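PDB 6RBN: Afp1 from Serratia entomophila, which probably builds the inner tube of the anti-feeding prophage, a contractile injection system, by stacking in rings inside the sheath. Local coordinates for residues 113-119 with 137-143. Residues are numbered along the deposited sequence; the frame is centred on the assembly and turned at random.
Sequences SNAFPTS and ITLMADR
F116 and M140 are paired across antiparallel strands, their side chains lying side by side on one face of the sheet, a useful example of how a hydrogen-bonded pair carries its side chains. The backbones join through M140 N to F116 O at 3.0 Å, a nearly straight bond lying in the carbonyl plane, and through F116 N to M140 O. With CG set between its backbone N and carbonyl carbon (chi1 65°), the F116 ring leans over its partner, and M140 CB sits over the ring face, 4.0 Å from the centroid, as a CH-pi contact. The methionine chain then bends away, and T42 and K54 of a neighbouring subunit pack against this side. P117 and L139, a non-hydrogen-bonded pair, occupy the other face, where L139 CD2 lies 3.7 Å from P117 CA; the end of I137 reaches in as well, its CD1 3.8 Å from P117 CB, and W80 and I81 of helix 78-81 continue the apolar layer. Between P117 and S119 the register slips by one residue, so that T118 and S119 both meet T138. The hydroxyls of T118 and T138 are hydrogen-bonded at 3.0 Å between the OG1 atoms, their side chains crossing at about a right angle. Beyond the strand pairing, D142 OD1 accepts N114 N at 3.2 Å from the syn side, with the donor tilted 29° out of the carboxylate plane, while the extended R143 chain lays one guanidinium face against S113 CB. Strands 115-119 and 137-140 form an antiparallel pair broken by a beta bulge, part of the curled sheet of the gp19-like tube fold; at S119 this sheet continues into a neighbouring subunit by antiparallel strand pairing.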
loop_
_atom_site.group_PDB
_atom_site.type_symbol
_atom_site.label_atom_id
_atom_site.label_comp_id
_atom_site.label_asym_id
_atom_site.label_seq_id
_atom_site.Cartn_x
_atom_site.Cartn_y
_atom_site.Cartn_z
ATOM N N SER A 113 -7.873 -10.673 -57.600
ATOM C CA SER A 113 -7.650 -10.994 -59.007
ATOM C C SER A 113 -6.790 -9.959 -59.728
ATOM O O SER A 113 -5.701 -10.279 -60.215
ATOM C CB SER A 113 -8.990 -11.160 -59.714
ATOM O OG SER A 113 -8.808 -11.438 -61.089
ATOM N N ASN A 114 -7.261 -8.718 -59.836
ATOM C CA ASN A 114 -6.535 -7.685 -60.583
ATOM C C ASN A 114 -6.491 -6.424 -59.732
ATOM O O ASN A 114 -7.377 -5.572 -59.824
ATOM C CB ASN A 114 -7.172 -7.412 -61.937
ATOM C CG ASN A 114 -6.926 -8.516 -62.931
ATOM O OD1 ASN A 114 -5.830 -9.063 -63.010
ATOM N ND2 ASN A 114 -7.946 -8.844 -63.711
ATOM N N ALA A 115 -5.449 -6.297 -58.925
ATOM C CA ALA A 115 -5.302 -5.162 -58.031
ATOM C C ALA A 115 -4.324 -4.154 -58.616
ATOM O O ALA A 115 -3.314 -4.528 -59.211
ATOM C CB ALA A 115 -4.830 -5.615 -56.652
ATOM N N PHE A 116 -4.638 -2.874 -58.447
ATOM C CA PHE A 116 -3.759 -1.793 -58.861
ATOM C C PHE A 116 -3.886 -0.678 -57.836
ATOM O O PHE A 116 -4.955 -0.517 -57.239
ATOM C CB PHE A 116 -4.095 -1.301 -60.282
ATOM C CG PHE A 116 -5.453 -0.672 -60.430
ATOM C CD1 PHE A 116 -6.563 -1.451 -60.698
ATOM C CD2 PHE A 116 -5.604 0.703 -60.370
ATOM C CE1 PHE A 116 -7.801 -0.875 -60.851
ATOM C CE2 PHE A 116 -6.839 1.277 -60.520
ATOM C CZ PHE A 116 -7.936 0.487 -60.765
ATOM N N PRO A 117 -2.824 0.089 -57.592
ATOM C CA PRO A 117 -2.880 1.092 -56.526
ATOM C C PRO A 117 -3.658 2.331 -56.927
ATOM O O PRO A 117 -3.580 2.807 -58.061
ATOM C CB PRO A 117 -1.406 1.427 -56.286
ATOM C CG PRO A 117 -0.757 1.152 -57.568
ATOM C CD PRO A 117 -1.465 -0.022 -58.152
ATOM N N THR A 118 -4.421 2.853 -55.973
ATOM C CA THR A 118 -5.104 4.121 -56.143
ATOM C C THR A 118 -4.620 5.199 -55.190
ATOM O O THR A 118 -4.862 6.378 -55.453
ATOM C CB THR A 118 -6.621 3.951 -55.973
ATOM O OG1 THR A 118 -6.905 3.482 -54.652
ATOM C CG2 THR A 118 -7.164 2.962 -56.974
ATOM N N SER A 119 -3.941 4.838 -54.104
ATOM C CA SER A 119 -3.422 5.833 -53.179
ATOM C C SER A 119 -2.217 5.263 -52.451
ATOM O O SER A 119 -2.060 4.049 -52.333
ATOM C CB SER A 119 -4.485 6.277 -52.173
ATOM O OG SER A 119 -4.774 5.247 -51.255
ATOM N N ILE A 137 -1.166 1.790 -48.450
ATOM C CA ILE A 137 -1.562 1.754 -49.852
ATOM C C ILE A 137 -2.963 1.165 -49.960
ATOM O O ILE A 137 -3.313 0.224 -49.237
ATOM C CB ILE A 137 -0.524 0.972 -50.694
ATOM C CG1 ILE A 137 -0.843 1.016 -52.188
ATOM C CG2 ILE A 137 -0.333 -0.460 -50.216
ATOM C CD1 ILE A 137 0.309 0.587 -53.054
ATOM N N THR A 138 -3.790 1.759 -50.816
ATOM C CA THR A 138 -5.108 1.223 -51.109
ATOM C C THR A 138 -5.136 0.712 -52.541
ATOM O O THR A 138 -4.523 1.292 -53.438
ATOM C CB THR A 138 -6.221 2.249 -50.927
ATOM O OG1 THR A 138 -6.024 3.335 -51.835
ATOM C CG2 THR A 138 -6.234 2.776 -49.515
ATOM N N LEU A 139 -5.865 -0.376 -52.739
ATOM C CA LEU A 139 -5.882 -1.085 -54.003
ATOM C C LEU A 139 -7.314 -1.199 -54.493
ATOM O O LEU A 139 -8.252 -1.310 -53.702
ATOM C CB LEU A 139 -5.277 -2.476 -53.852
ATOM C CG LEU A 139 -3.831 -2.556 -53.369
ATOM C CD1 LEU A 139 -3.480 -3.992 -53.100
ATOM C CD2 LEU A 139 -2.885 -1.975 -54.376
ATOM N N MET A 140 -7.474 -1.161 -55.809
ATOM C CA MET A 140 -8.755 -1.392 -56.458
ATOM C C MET A 140 -8.697 -2.729 -57.175
ATOM O O MET A 140 -7.806 -2.958 -57.996
ATOM C CB MET A 140 -9.078 -0.274 -57.445
ATOM C CG MET A 140 -10.409 -0.430 -58.162
ATOM S SD MET A 140 -11.850 -0.217 -57.112
ATOM C CE MET A 140 -11.837 1.561 -56.921
ATOM N N ALA A 141 -9.640 -3.609 -56.865
ATOM C CA ALA A 141 -9.659 -4.931 -57.473
ATOM C C ALA A 141 -11.013 -5.209 -58.097
ATOM O O ALA A 141 -11.850 -4.309 -58.188
ATOM C CB ALA A 141 -9.324 -5.995 -56.438
ATOM N N ASP A 142 -11.247 -6.447 -58.521
ATOM C CA ASP A 142 -12.512 -6.777 -59.162
ATOM C C ASP A 142 -13.230 -7.957 -58.518
ATOM O O ASP A 142 -14.464 -8.013 -58.546
ATOM C CB ASP A 142 -12.283 -7.026 -60.650
ATOM C CG ASP A 142 -11.143 -7.952 -60.901
ATOM O OD1 ASP A 142 -10.467 -8.300 -59.919
ATOM O OD2 ASP A 142 -10.913 -8.321 -62.069
ATOM N N ARG A 143 -12.491 -8.897 -57.933
ATOM C CA ARG A 143 -13.132 -9.951 -57.161
ATOM C C ARG A 143 -12.191 -10.430 -56.067
ATOM O O ARG A 143 -10.976 -10.249 -56.138
ATOM C CB ARG A 143 -13.562 -11.135 -58.033
ATOM C CG ARG A 143 -12.424 -11.942 -58.580
ATOM C CD ARG A 143 -12.908 -13.065 -59.463
ATOM N NE ARG A 143 -11.794 -13.877 -59.939
ATOM C CZ ARG A 143 -11.101 -13.620 -61.043
ATOM N NH1 ARG A 143 -10.104 -14.411 -61.402
ATOM N NH2 ARG A 143 -11.417 -12.576 -61.797
#